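PDB 3EH7: 4-hydroxybutyrate CoA-transferase from Porphyromonas gingivalis, which probably transfers coenzyme A from an acyl-CoA thioester to a short-chain carboxylate such as acetate. Local coordinates for residues S17-V22 against V48-L53; T263-K268 against E291-D296. All blocks are in the same frame, centred on the assembly; numbering follows the deposited sequence. Where two conformers were deposited one is given.

Contact 1. Residues S17-V22 against V48-L53; sequences SAEEAV and VQQADL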
ATOM      1  N   SER A  17     -13.431  41.192 -11.912  1.00 21.30           N
ATOM      2  CA  SER A  17     -12.671  40.699 -13.037  1.00 21.70           C
ATOM      3  C   SER A  17     -11.646  39.699 -12.508  1.00 21.73           C
ATOM      4  O   SER A  17     -11.312  39.736 -11.312  1.00 21.10           O
ATOM      5  CB  SER A  17     -11.967  41.844 -13.741  1.00 21.68           C
ATOM      6  OG  SER A  17     -10.820  42.229 -13.009  1.00 21.81           O
ATOM      7  N   ALA A  18     -11.163  38.830 -13.403  1.00 21.58           N
ATOM      8  CA  ALA A  18     -10.096  37.861 -13.104  1.00 22.72           C
ATOM      9  C   ALA A  18      -8.865  38.535 -12.495  1.00 23.23           C
ATOM     10  O   ALA A  18      -8.263  38.015 -11.553  1.00 22.80           O
ATOM     11  CB  ALA A  18      -9.685  37.094 -14.379  1.00 22.06           C
ATOM     12  N   GLU A  19      -8.502  39.685 -13.056  1.00 23.67           N
ATOM     13  CA  GLU A  19      -7.352  40.463 -12.602  1.00 24.69           C
ATOM     14  C   GLU A  19      -7.547  40.997 -11.170  1.00 24.79           C
ATOM     15  O   GLU A  19      -6.633  40.942 -10.347  1.00 24.16           O
ATOM     16  CB  GLU A  19      -7.106  41.624 -13.584  1.00 25.21           C
ATOM     17  CG  GLU A  19      -6.227  42.750 -13.040  1.00 28.01           C
ATOM     18  CD  GLU A  19      -5.670  43.683 -14.127  1.00 31.10           C
ATOM     19  OE1 GLU A  19      -6.011  44.880 -14.094  1.00 31.70           O
ATOM     20  OE2 GLU A  19      -4.886  43.222 -15.001  1.00 34.25           O
ATOM     21  N   GLU A  20      -8.733  41.549 -10.904  1.00 24.90           N
ATOM     22  CA  GLU A  20      -9.110  42.012  -9.568  1.00 25.41           C
ATOM     23  C   GLU A  20      -9.077  40.847  -8.545  1.00 25.19           C
ATOM     24  O   GLU A  20      -8.538  40.998  -7.450  1.00 25.87           O
ATOM     25  CB  GLU A  20     -10.500  42.638  -9.630  1.00 25.77           C
ATOM     26  CG  GLU A  20     -11.127  43.065  -8.298  1.00 28.83           C
ATOM     27  CD  GLU A  20     -10.268  44.032  -7.490  1.00 32.76           C
ATOM     28  OE1 GLU A  20      -9.477  44.801  -8.106  1.00 35.54           O
ATOM     29  OE2 GLU A  20     -10.403  44.013  -6.234  1.00 33.70           O
ATOM     30  N   ALA A  21      -9.630  39.698  -8.919  1.00 23.79           N
ATOM     31  CA  ALA A  21      -9.667  38.527  -8.026  1.00 23.48           C
ATOM     32  C   ALA A  21      -8.265  38.062  -7.621  1.00 23.30           C
ATOM     33  O   ALA A  21      -7.977  37.986  -6.431  1.00 22.66           O
ATOM     34  CB  ALA A  21     -10.486  37.345  -8.650  1.00 22.60           C
ATOM     35  N   VAL A  22      -7.386  37.783  -8.587  1.00 23.82           N
ATOM     36  CA  VAL A  22      -6.084  37.174  -8.269  1.00 24.43           C
ATOM     37  C   VAL A  22      -5.149  38.149  -7.539  1.00 25.22           C
ATOM     38  O   VAL A  22      -4.176  37.731  -6.894  1.00 25.98           O
ATOM     39  CB  VAL A  22      -5.352  36.579  -9.531  1.00 24.83           C
ATOM     40  CG1 VAL A  22      -6.241  35.580 -10.249  1.00 24.00           C
ATOM     41  CG2 VAL A  22      -4.856  37.688 -10.497  1.00 23.15           C
ATOM     42  N   VAL A  48      -0.582  34.847 -14.828  1.00 36.40           N
ATOM     43  CA  VAL A  48       0.650  35.046 -15.604  1.00 37.63           C
ATOM     44  C   VAL A  48       0.867  36.537 -15.923  1.00 39.15           C
ATOM     45  O   VAL A  48       2.008  36.980 -16.043  1.00 39.39           O
ATOM     46  CB  VAL A  48       0.710  34.222 -16.927  1.00 37.57           C
ATOM     47  CG1 VAL A  48       0.155  32.799 -16.730  1.00 36.95           C
ATOM     48  CG2 VAL A  48       0.020  34.962 -18.082  1.00 38.18           C
ATOM     49  N   GLN A  49      -0.221  37.299 -16.041  1.00 40.43           N
ATOM     50  CA  GLN A  49      -0.144  38.729 -16.329  1.00 41.89           C
ATOM     51  C   GLN A  49       0.476  39.505 -15.171  1.00 43.13           C
ATOM     52  O   GLN A  49       1.279  40.408 -15.382  1.00 43.48           O
ATOM     53  CB  GLN A  49      -1.541  39.284 -16.632  1.00 41.92           C
ATOM     54  CG  GLN A  49      -1.545  40.534 -17.467  1.00 43.34           C
ATOM     55  CD  GLN A  49      -0.775  40.343 -18.761  1.00 45.25           C
ATOM     56  OE1 GLN A  49      -0.588  39.206 -19.219  1.00 47.33           O
ATOM     57  NE2 GLN A  49      -0.304  41.446 -19.349  1.00 43.72           N
ATOM     58  N   GLN A  50       0.090  39.144 -13.951  1.00 44.92           N
ATOM     59  CA  GLN A  50       0.665  39.722 -12.731  1.00 46.17           C
ATOM     60  C   GLN A  50       1.882  38.934 -12.227  1.00 46.89           C
ATOM     61  O   GLN A  50       2.449  39.266 -11.187  1.00 46.88           O
ATOM     62  CB  GLN A  50      -0.394  39.805 -11.613  1.00 46.48           C
ATOM     63  CG  GLN A  50      -1.141  41.139 -11.518  1.00 47.46           C
ATOM     64  CD  GLN A  50      -2.286  41.275 -12.519  1.00 49.24           C
ATOM     65  OE1 GLN A  50      -2.989  40.302 -12.832  1.00 50.62           O
ATOM     66  NE2 GLN A  50      -2.498  42.495 -13.002  1.00 49.76           N
ATOM     67  N   ALA A  51       2.294  37.913 -12.970  1.00 48.00           N
ATOM     68  CA  ALA A  51       3.434  37.069 -12.584  1.00 49.14           C
ATOM     69  C   ALA A  51       4.632  37.871 -12.059  1.00 50.12           C
ATOM     70  O   ALA A  51       5.341  37.427 -11.138  1.00 50.30           O
ATOM     71  CB  ALA A  51       3.868  36.199 -13.763  1.00 49.15           C
ATOM     72  N   ASP A  52       4.858  39.039 -12.665  1.00 51.12           N
ATOM     73  CA  ASP A  52       5.912  39.952 -12.229  1.00 52.04           C
ATOM     74  C   ASP A  52       5.909  40.122 -10.701  1.00 52.48           C
ATOM     75  O   ASP A  52       6.897  39.764 -10.048  1.00 52.79           O
ATOM     76  CB  ASP A  52       5.838  41.318 -12.965  1.00 52.10           C
ATOM     77  CG  ASP A  52       4.437  41.942 -12.942  1.00 53.15           C
ATOM     78  OD1 ASP A  52       3.477  41.273 -13.390  1.00 54.62           O
ATOM     79  OD2 ASP A  52       4.298  43.103 -12.483  1.00 53.87           O
ATOM     80  N   LEU A  53       4.803  40.621 -10.134  1.00 52.89           N
ATOM     81  CA  LEU A  53       4.706  40.849  -8.681  0.50 53.06           C
ATOM     82  C   LEU A  53       4.916  39.552  -7.902  1.00 53.26           C
ATOM     83  O   LEU A  53       5.826  39.453  -7.078  1.00 53.76           O
ATOM     84  CB  LEU A  53       3.352  41.474  -8.297  0.50 53.00           C
ATOM     85  CG  LEU A  53       3.042  41.653  -6.797  0.50 52.76           C
ATOM     86  CD1 LEU A  53       1.956  42.693  -6.597  0.50 52.33           C
ATOM     87  CD2 LEU A  53       2.634  40.344  -6.116  0.50 52.22           C
TER
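Gln50 reaches across to helix 18-22 and meets two side chains there, Glu19 with its amide nitrogen and Val22 with its amide oxygen. Its CB already points at the helix but touches nothing on it, and CG likewise only spans the distance. The chain then bends at the CB-CG bond. Together with a first torsion displaced from the usual staggered values (chi1 -94°), this bend turns the amide so that NE2 faces Glu19 and OE1 faces Val22. CD approaches Glu19 OE2 to 4.1 Å, and from it the amide divides its contacts. OE1 rests against a methyl group, 4.0 Å from Val22 CG2, while NE2 donates to Glu19 OE2 at 3.2 Å. Seen from the amide this bond is well formed: it is almost straight (174°), and the acceptor lies in the plane of the Gln50 amide. Seen from the carboxylate it is less favourable, because the donor stands 65° out of the plane. The amide and carboxylate planes are perpendicular to each other. NE2 also lies 3.7 Å from Glu19 CG, where the amide crosses the extended glutamate chain. Helices 18-22 and 41-49 belong to the N-terminal Rossmann-like domain, where helix 41-49 is the connection in the beta-alpha-beta crossover from strand 30-33 to its parallel neighbour 58-60, and helix 18-22 follows edge strand 15-16. Deeper in, Ala18 and Val22 pack on helix 41-49, and Ala18 and Ala21 on Val181, so the Glu19-Gln50 bond lies at the outer margin of an apolar interface. Both of its residues also touch a crystal neighbour, which may influence their conformations. At the start of the short helix Ser17 is the N-cap, its OG accepting from Glu20 N at 3.0 Å.

Contact 2. Residues T263-K268 against E291-D296; sequences TLHPGK and ELYPVD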
ATOM      1  N   THR A 263     -22.205  -3.295  -7.082  1.00 22.48           N
ATOM      2  CA  THR A 263     -22.613  -3.470  -5.708  1.00 21.82           C
ATOM      3  C   THR A 263     -22.477  -2.178  -4.907  1.00 22.56           C
ATOM      4  O   THR A 263     -22.869  -2.136  -3.753  1.00 23.31           O
ATOM      5  CB  THR A 263     -21.792  -4.582  -5.079  1.00 22.42           C
ATOM      6  OG1 THR A 263     -20.407  -4.289  -5.296  1.00 20.71           O
ATOM      7  CG2 THR A 263     -22.192  -5.949  -5.743  1.00 18.94           C
ATOM      8  N   LEU A 264     -21.918  -1.139  -5.519  1.00 21.80           N
ATOM      9  CA  LEU A 264     -21.890   0.194  -4.938  1.00 21.73           C
ATOM     10  C   LEU A 264     -22.338   1.148  -6.031  1.00 21.02           C
ATOM     11  O   LEU A 264     -21.880   1.036  -7.151  1.00 21.13           O
ATOM     12  CB  LEU A 264     -20.470   0.561  -4.477  1.00 22.07           C
ATOM     13  CG  LEU A 264     -20.363   1.832  -3.623  1.00 22.19           C
ATOM     14  CD1 LEU A 264     -20.997   1.639  -2.201  1.00 20.34           C
ATOM     15  CD2 LEU A 264     -18.896   2.270  -3.528  1.00 20.59           C
ATOM     16  N   HIS A 265     -23.209   2.087  -5.694  1.00 20.45           N
ATOM     17  CA  HIS A 265     -23.732   3.048  -6.643  1.00 20.24           C
ATOM     18  C   HIS A 265     -24.195   2.390  -7.934  1.00 21.07           C
ATOM     19  O   HIS A 265     -23.690   2.724  -9.007  1.00 21.07           O
ATOM     20  CB  HIS A 265     -22.699   4.149  -6.916  1.00 19.78           C
ATOM     21  CG  HIS A 265     -22.284   4.877  -5.678  1.00 19.68           C
ATOM     22  ND1 HIS A 265     -23.162   5.656  -4.942  1.00 20.44           N
ATOM     23  CD2 HIS A 265     -21.118   4.876  -4.997  1.00 19.30           C
ATOM     24  CE1 HIS A 265     -22.534   6.126  -3.877  1.00 24.07           C
ATOM     25  NE2 HIS A 265     -21.289   5.672  -3.886  1.00 20.91           N
ATOM     26  N   PRO A 266     -25.167   1.455  -7.826  1.00 21.98           N
ATOM     27  CA  PRO A 266     -25.668   0.749  -8.988  1.00 21.97           C
ATOM     28  C   PRO A 266     -26.306   1.686  -9.987  1.00 21.83           C
ATOM     29  O   PRO A 266     -26.923   2.684  -9.603  1.00 21.42           O
ATOM     30  CB  PRO A 266     -26.681  -0.240  -8.414  1.00 22.82           C
ATOM     31  CG  PRO A 266     -27.055   0.309  -7.107  1.00 22.99           C
ATOM     32  CD  PRO A 266     -25.869   1.055  -6.591  1.00 21.33           C
ATOM     33  N   GLY A 267     -26.074   1.400 -11.265  1.00 21.87           N
ATOM     34  CA  GLY A 267     -26.571   2.220 -12.353  1.00 22.21           C
ATOM     35  C   GLY A 267     -25.887   3.557 -12.563  1.00 22.62           C
ATOM     36  O   GLY A 267     -26.308   4.320 -13.418  1.00 22.93           O
ATOM     37  N   LYS A 268     -24.844   3.858 -11.798  1.00 23.21           N
ATOM     38  CA  LYS A 268     -24.175   5.154 -11.883  1.00 23.48           C
ATOM     39  C   LYS A 268     -22.738   5.010 -12.350  1.00 23.35           C
ATOM     40  O   LYS A 268     -22.091   4.026 -12.023  1.00 22.84           O
ATOM     41  CB  LYS A 268     -24.164   5.857 -10.514  1.00 24.13           C
ATOM     42  CG  LYS A 268     -25.534   5.953  -9.802  1.00 26.41           C
ATOM     43  CD  LYS A 268     -26.508   6.862 -10.524  1.00 27.12           C
ATOM     44  CE  LYS A 268     -27.857   6.908  -9.788  1.00 28.94           C
ATOM     45  NZ  LYS A 268     -27.664   7.288  -8.359  1.00 30.97           N
ATOM     46  N   GLU A 291     -22.022  10.633 -11.415  1.00 20.50           N
ATOM     47  CA  GLU A 291     -21.839  11.205 -10.110  1.00 20.78           C
ATOM     48  C   GLU A 291     -20.356  11.350  -9.801  1.00 20.56           C
ATOM     49  O   GLU A 291     -19.599  10.367  -9.845  1.00 18.86           O
ATOM     50  CB  GLU A 291     -22.562  10.357  -9.039  1.00 21.16           C
ATOM     51  CG  GLU A 291     -24.062  10.474  -9.140  1.00 22.01           C
ATOM     52  CD  GLU A 291     -24.826   9.650  -8.104  1.00 25.74           C
ATOM     53  OE1 GLU A 291     -24.209   8.851  -7.363  1.00 27.55           O
ATOM     54  OE2 GLU A 291     -26.068   9.765  -8.092  1.00 29.34           O
ATOM     55  N   LEU A 292     -19.935  12.589  -9.539  1.00 20.29           N
ATOM     56  CA  LEU A 292     -18.592  12.827  -9.044  1.00 20.42           C
ATOM     57  C   LEU A 292     -18.614  12.999  -7.542  1.00 20.12           C
ATOM     58  O   LEU A 292     -19.556  13.586  -6.986  1.00 20.66           O
ATOM     59  CB  LEU A 292     -17.929  14.038  -9.677  1.00 19.80           C
ATOM     60  CG  LEU A 292     -17.647  14.008 -11.182  1.00 24.58           C
ATOM     61  CD1 LEU A 292     -16.502  14.954 -11.585  1.00 21.33           C
ATOM     62  CD2 LEU A 292     -17.447  12.571 -11.718  1.00 23.45           C
ATOM     63  N   TYR A 293     -17.566  12.465  -6.903  1.00 20.76           N
ATOM     64  CA  TYR A 293     -17.313  12.644  -5.469  1.00 20.48           C
ATOM     65  C   TYR A 293     -15.854  13.041  -5.288  1.00 20.68           C
ATOM     66  O   TYR A 293     -15.012  12.797  -6.162  1.00 20.57           O
ATOM     67  CB  TYR A 293     -17.571  11.358  -4.699  1.00 20.45           C
ATOM     68  CG  TYR A 293     -18.957  10.795  -4.830  1.00 21.85           C
ATOM     69  CD1 TYR A 293     -19.314  10.020  -5.926  1.00 23.37           C
ATOM     70  CD2 TYR A 293     -19.919  11.032  -3.838  1.00 21.09           C
ATOM     71  CE1 TYR A 293     -20.592   9.500  -6.041  1.00 22.14           C
ATOM     72  CE2 TYR A 293     -21.187  10.542  -3.941  1.00 22.28           C
ATOM     73  CZ  TYR A 293     -21.533   9.760  -5.027  1.00 24.11           C
ATOM     74  OH  TYR A 293     -22.838   9.278  -5.120  1.00 21.45           O
ATOM     75  N   PRO A 294     -15.535  13.643  -4.139  1.00 20.68           N
ATOM     76  CA  PRO A 294     -14.153  13.981  -3.881  1.00 20.74           C
ATOM     77  C   PRO A 294     -13.251  12.752  -3.781  1.00 20.41           C
ATOM     78  O   PRO A 294     -13.695  11.608  -3.494  1.00 20.37           O
ATOM     79  CB  PRO A 294     -14.204  14.786  -2.570  1.00 20.42           C
ATOM     80  CG  PRO A 294     -15.549  14.588  -2.017  1.00 21.09           C
ATOM     81  CD  PRO A 294     -16.453  14.169  -3.115  1.00 20.91           C
ATOM     82  N   VAL A 295     -11.978  12.989  -4.041  1.00 20.48           N
ATOM     83  CA  VAL A 295     -11.052  11.890  -4.236  1.00 19.62           C
ATOM     84  C   VAL A 295     -10.889  10.997  -2.981  1.00 20.73           C
ATOM     85  O   VAL A 295     -10.601   9.795  -3.111  1.00 19.28           O
ATOM     86  CB  VAL A 295      -9.694  12.387  -4.794  1.00 19.32           C
ATOM     87  CG1 VAL A 295      -8.924  13.263  -3.728  1.00 17.53           C
ATOM     88  CG2 VAL A 295      -8.857  11.179  -5.303  1.00 15.87           C
ATOM     89  N   ASP A 296     -11.093  11.570  -1.779  1.00 21.39           N
ATOM     90  CA  ASP A 296     -10.986  10.795  -0.555  1.00 21.19           C
ATOM     91  C   ASP A 296     -12.120   9.798  -0.409  1.00 20.94           C
ATOM     92  O   ASP A 296     -12.039   8.905   0.426  1.00 20.35           O
ATOM     93  CB  ASP A 296     -10.869  11.681   0.697  1.00 22.61           C
ATOM     94  CG  ASP A 296     -12.030  12.640   0.869  1.00 23.64           C
ATOM     95  OD1 ASP A 296     -12.535  13.199  -0.123  1.00 25.56           O
ATOM     96  OD2 ASP A 296     -12.387  12.889   2.016  1.00 27.51           O
TER
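Lys268 and Glu291 form a salt bridge, with Lys268 NZ donating to Glu291 OE2 at 3.0 Å from above the carboxylate plane. The other oxygen of the same group is held from within its own segment: Tyr293 OH donates to Glu291 OE1 at 2.7 Å, also from out of the plane. Two bonds, one to each oxygen, thus restrict the rotation of the carboxylate, which sits at the end of an extended glutamate chain. The packing is densest around the tyrosine hydroxyl. The His265 imidazole also closes on this hydroxyl, with His265 CE1 3.4 Å from Tyr293 OH, and Tyr293 CE1 is placed over one face of the histidine ring. The two rings are nevertheless inclined at 34° with centroids 5.2 Å apart, an oblique pair and not a stack. The polar anchor of His265 is a different tyrosine, since its NE2 is hydrogen-bonded to Tyr297 OH. The lysine side is looser. Its chain bends twice, at the CB-CG and CD-CE bonds, to bring NZ round to the glutamate, and its methylenes only skirt the carboxylate, Lys268 CG being 4.0 Å from Glu291 OE1. All four touching residues are partly exposed, so the charged pair probably has some access to solvent; His265 and Tyr293 also pack on Val270. Residues 265-268 make a type II beta turn, with Gly267 at the position of positive phi and Lys268 N bonded to His265 O. The turn delivers the chain into strand 269-271, which pairs in parallel with 290-292 through backbone hydrogen bonds of Glu291 with Met269 and Ala271. Helix 278-284 connects these two strands, making the beta-alpha-beta crossover characteristic of the Rossmann-like C-terminal part of this CoA-transferase family.

How the contacts relate
The two contacts lie far apart, with centres 37 Å from each other and nearest atoms about 23 Å apart, and they share no helix or strand. Contact 1 joins helix 18-22 to the region following helix 41-49 in the N-terminal part, near the periphery of the chain, whereas contact 2 joins a loop to the end of a strand, closer to the chain's centre. Distance from the centre does not predict burial: contact 1 includes a buried valine, but none of the touching residues of contact 2 is buried. Their chemistry differs too. Contact 1 has a single amide-to-carboxylate bond beside a methyl group, while contact 2 combines an ion pair, a hydroxyl donor and two aromatic rings.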